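Local coordinates for neural-cadherin (Drosophila melanogaster, PDB 3UBG), which mediates calcium-dependent, homophilic cell adhesion as a cadherin, represented here by three consecutive extracellular cadherin repeats, at the calcium ion site. Residues are numbered along the deposited sequence; one frame, centred on the assembly and turned at random.

The calcium ion site. Residues 13, 58-61, 98-102, 136-137. With CA (calcium ion), chain B; CA (calcium ion), chain C.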
loop_
_atom_site.group_PDB
_atom_site.type_symbol
_atom_site.label_atom_id
_atom_site.label_comp_id
_atom_site.label_asym_id
_atom_site.label_seq_id
_atom_site.Cartn_x
_atom_site.Cartn_y
_atom_site.Cartn_z
ATOM N N GLU A 13 15.018 16.856 1.418
ATOM C CA GLU A 13 13.565 17.005 1.320
ATOM C C GLU A 13 13.003 17.729 2.556
ATOM O O GLU A 13 11.966 18.397 2.488
ATOM C CB GLU A 13 12.882 15.656 1.118
ATOM C CG GLU A 13 13.043 14.715 2.296
ATOM C CD GLU A 13 12.486 13.320 2.036
ATOM O OE1 GLU A 13 13.113 12.358 2.510
ATOM O OE2 GLU A 13 11.436 13.181 1.367
ATOM N N TRP A 58 8.220 19.181 0.094
ATOM C CA TRP A 58 9.114 18.348 -0.667
ATOM C C TRP A 58 9.044 16.916 -0.163
ATOM O O TRP A 58 8.870 16.676 1.036
ATOM C CB TRP A 58 10.525 18.914 -0.606
ATOM C CG TRP A 58 10.671 20.178 -1.435
ATOM C CD1 TRP A 58 9.713 20.759 -2.225
ATOM C CD2 TRP A 58 11.830 21.003 -1.541
ATOM N NE1 TRP A 58 10.212 21.888 -2.826
ATOM C CE2 TRP A 58 11.512 22.061 -2.426
ATOM C CE3 TRP A 58 13.115 20.950 -0.983
ATOM C CZ2 TRP A 58 12.438 23.064 -2.762
ATOM C CZ3 TRP A 58 14.041 21.956 -1.321
ATOM C CH2 TRP A 58 13.693 22.994 -2.204
ATOM N N ASP A 59 9.162 15.966 -1.089
ATOM C CA ASP A 59 9.037 14.555 -0.765
ATOM C C ASP A 59 9.869 13.722 -1.731
ATOM O O ASP A 59 9.483 13.491 -2.882
ATOM C CB ASP A 59 7.559 14.133 -0.764
ATOM C CG ASP A 59 7.351 12.655 -0.431
ATOM O OD1 ASP A 59 8.282 11.968 0.047
ATOM O OD2 ASP A 59 6.226 12.174 -0.655
ATOM N N TYR A 60 11.022 13.295 -1.235
ATOM C CA TYR A 60 11.975 12.488 -1.967
ATOM C C TYR A 60 11.329 11.200 -2.506
ATOM O O TYR A 60 11.621 10.764 -3.613
ATOM C CB TYR A 60 13.155 12.170 -1.040
ATOM C CG TYR A 60 14.252 11.338 -1.676
ATOM C CD1 TYR A 60 15.351 11.936 -2.288
ATOM C CD2 TYR A 60 14.191 9.946 -1.649
ATOM C CE1 TYR A 60 16.346 11.164 -2.869
ATOM C CE2 TYR A 60 15.163 9.180 -2.224
ATOM C CZ TYR A 60 16.241 9.779 -2.838
ATOM O OH TYR A 60 17.211 8.974 -3.399
ATOM N N GLU A 61 10.430 10.611 -1.726
ATOM C CA GLU A 61 9.689 9.440 -2.161
ATOM C C GLU A 61 8.791 9.676 -3.383
ATOM O O GLU A 61 8.600 8.781 -4.186
ATOM C CB GLU A 61 8.889 8.824 -1.001
ATOM C CG GLU A 61 9.746 8.071 0.008
ATOM C CD GLU A 61 10.788 8.948 0.713
ATOM O OE1 GLU A 61 10.440 10.082 1.117
ATOM O OE2 GLU A 61 11.959 8.504 0.866
ATOM N N ASP A 98 17.399 12.480 0.393
ATOM C CA ASP A 98 16.499 11.703 1.222
ATOM C C ASP A 98 16.784 11.898 2.704
ATOM O O ASP A 98 17.935 11.896 3.125
ATOM C CB ASP A 98 16.621 10.219 0.893
ATOM C CG ASP A 98 15.707 9.372 1.739
ATOM O OD1 ASP A 98 14.518 9.725 1.813
ATOM O OD2 ASP A 98 16.162 8.380 2.346
ATOM N N VAL A 99 15.719 12.044 3.482
ATOM C CA VAL A 99 15.794 12.067 4.929
ATOM C C VAL A 99 14.876 10.943 5.418
ATOM O O VAL A 99 13.945 10.551 4.734
ATOM C CB VAL A 99 15.352 13.469 5.487
ATOM C CG1 VAL A 99 15.064 13.403 6.954
ATOM C CG2 VAL A 99 16.417 14.538 5.210
ATOM N N ASN A 100 15.144 10.381 6.578
ATOM C CA ASN A 100 14.311 9.282 7.043
ATOM C C ASN A 100 13.042 9.843 7.669
ATOM O O ASN A 100 13.052 10.298 8.812
ATOM C CB ASN A 100 15.078 8.411 8.037
ATOM C CG ASN A 100 14.436 7.047 8.240
ATOM O OD1 ASN A 100 13.222 6.929 8.340
ATOM N ND2 ASN A 100 15.257 6.018 8.325
ATOM N N ASP A 101 11.948 9.809 6.917
ATOM C CA ASP A 101 10.768 10.567 7.287
ATOM C C ASP A 101 9.463 9.887 6.892
ATOM O O ASP A 101 8.395 10.507 6.934
ATOM C CB ASP A 101 10.844 11.967 6.673
ATOM C CG ASP A 101 10.581 11.966 5.174
ATOM O OD1 ASP A 101 10.749 10.915 4.538
ATOM O OD2 ASP A 101 10.213 13.028 4.627
ATOM N N GLU A 102 9.545 8.624 6.485
ATOM C CA GLU A 102 8.334 7.869 6.152
ATOM C C GLU A 102 8.186 6.642 7.051
ATOM O O GLU A 102 9.144 5.930 7.309
ATOM C CB GLU A 102 8.336 7.467 4.682
ATOM C CG GLU A 102 8.491 8.642 3.732
ATOM C CD GLU A 102 7.376 9.675 3.884
ATOM O OE1 GLU A 102 6.367 9.388 4.554
ATOM O OE2 GLU A 102 7.495 10.770 3.320
ATOM N N ASP A 136 12.201 4.778 3.141
ATOM C CA ASP A 136 13.454 5.529 3.111
ATOM C C ASP A 136 14.633 4.671 2.655
ATOM O O ASP A 136 14.563 3.449 2.697
ATOM C CB ASP A 136 13.698 6.186 4.467
ATOM C CG ASP A 136 12.515 7.037 4.904
ATOM O OD1 ASP A 136 11.942 7.732 4.067
ATOM O OD2 ASP A 136 12.109 7.003 6.062
ATOM N N THR A 137 15.701 5.314 2.188
ATOM C CA THR A 137 16.900 4.595 1.758
ATOM C C THR A 137 17.667 4.105 2.980
ATOM O O THR A 137 18.525 3.247 2.873
ATOM C CB THR A 137 17.841 5.485 0.902
ATOM O OG1 THR A 137 18.413 6.518 1.716
ATOM C CG2 THR A 137 17.097 6.128 -0.254
HETATM CA CA CA B . 12.468 9.928 2.958
HETATM CA CA CA C . 9.394 12.016 2.328
HETATM O O HOH W 1 8.030 14.396 2.446
#
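Glu13 sets its CG between the backbone N and the carbonyl carbon (chi1 65°) and then runs extended, so its carboxylate reaches across both calcium ions. Glu61 turns the other way, CG anti to its carbonyl carbon, and bends at chi2 (61°) to lay its carboxylate against the same pair. Asp101 likewise places CG between its backbone N and carbonyl carbon, which points its short side chain back at the metals. Glu13 bridges the ions with one oxygen each, OE1 on the chain B calcium and OE2 on the chain C calcium. Glu61 grips the chain B calcium with both oxygens, while Glu61 OE1 also binds CA of the chain C calcium at 2.5 Å. Asp101 does the reverse, chelating the chain C calcium, while Asp101 OD1 also binds CA of the chain B calcium at 2.5 Å. Asp98 OD1, Asp136 OD1 and the carbonyl O of Val99 add to the chain B calcium, giving at least seven donor atoms. Asp59 OD1, Glu102 OE2 and a water held by the carbonyl O of Trp58 bring the chain C calcium to at least the same number. A second shell fixes the carboxylates. Val99 N donates an almost straight bond (172°) to the anti lone pair of Glu13 OE1 at 2.8 Å, and Tyr60 N meets Glu13 OE2 from above the carboxylate plane. Asp98 OD2 accepts from both N and OG1 of Thr137, and Asp136 OD2 offers its syn lone pair to Glu102 N at 3.1 Å. An alanine in place of Glu13 would remove a ligand from each ion and the acceptors for Val99 N and Tyr60 N, and would probably weaken both sites together. So many carboxylates this close would likely repel one another without the metals. The 3-10 helices 13-16 and 60-62, Asp59, segment 98-102 and Asp136 thus converge on two of the calcium ions that rigidify the EC1-EC2 junction of the adhesive ectodomain.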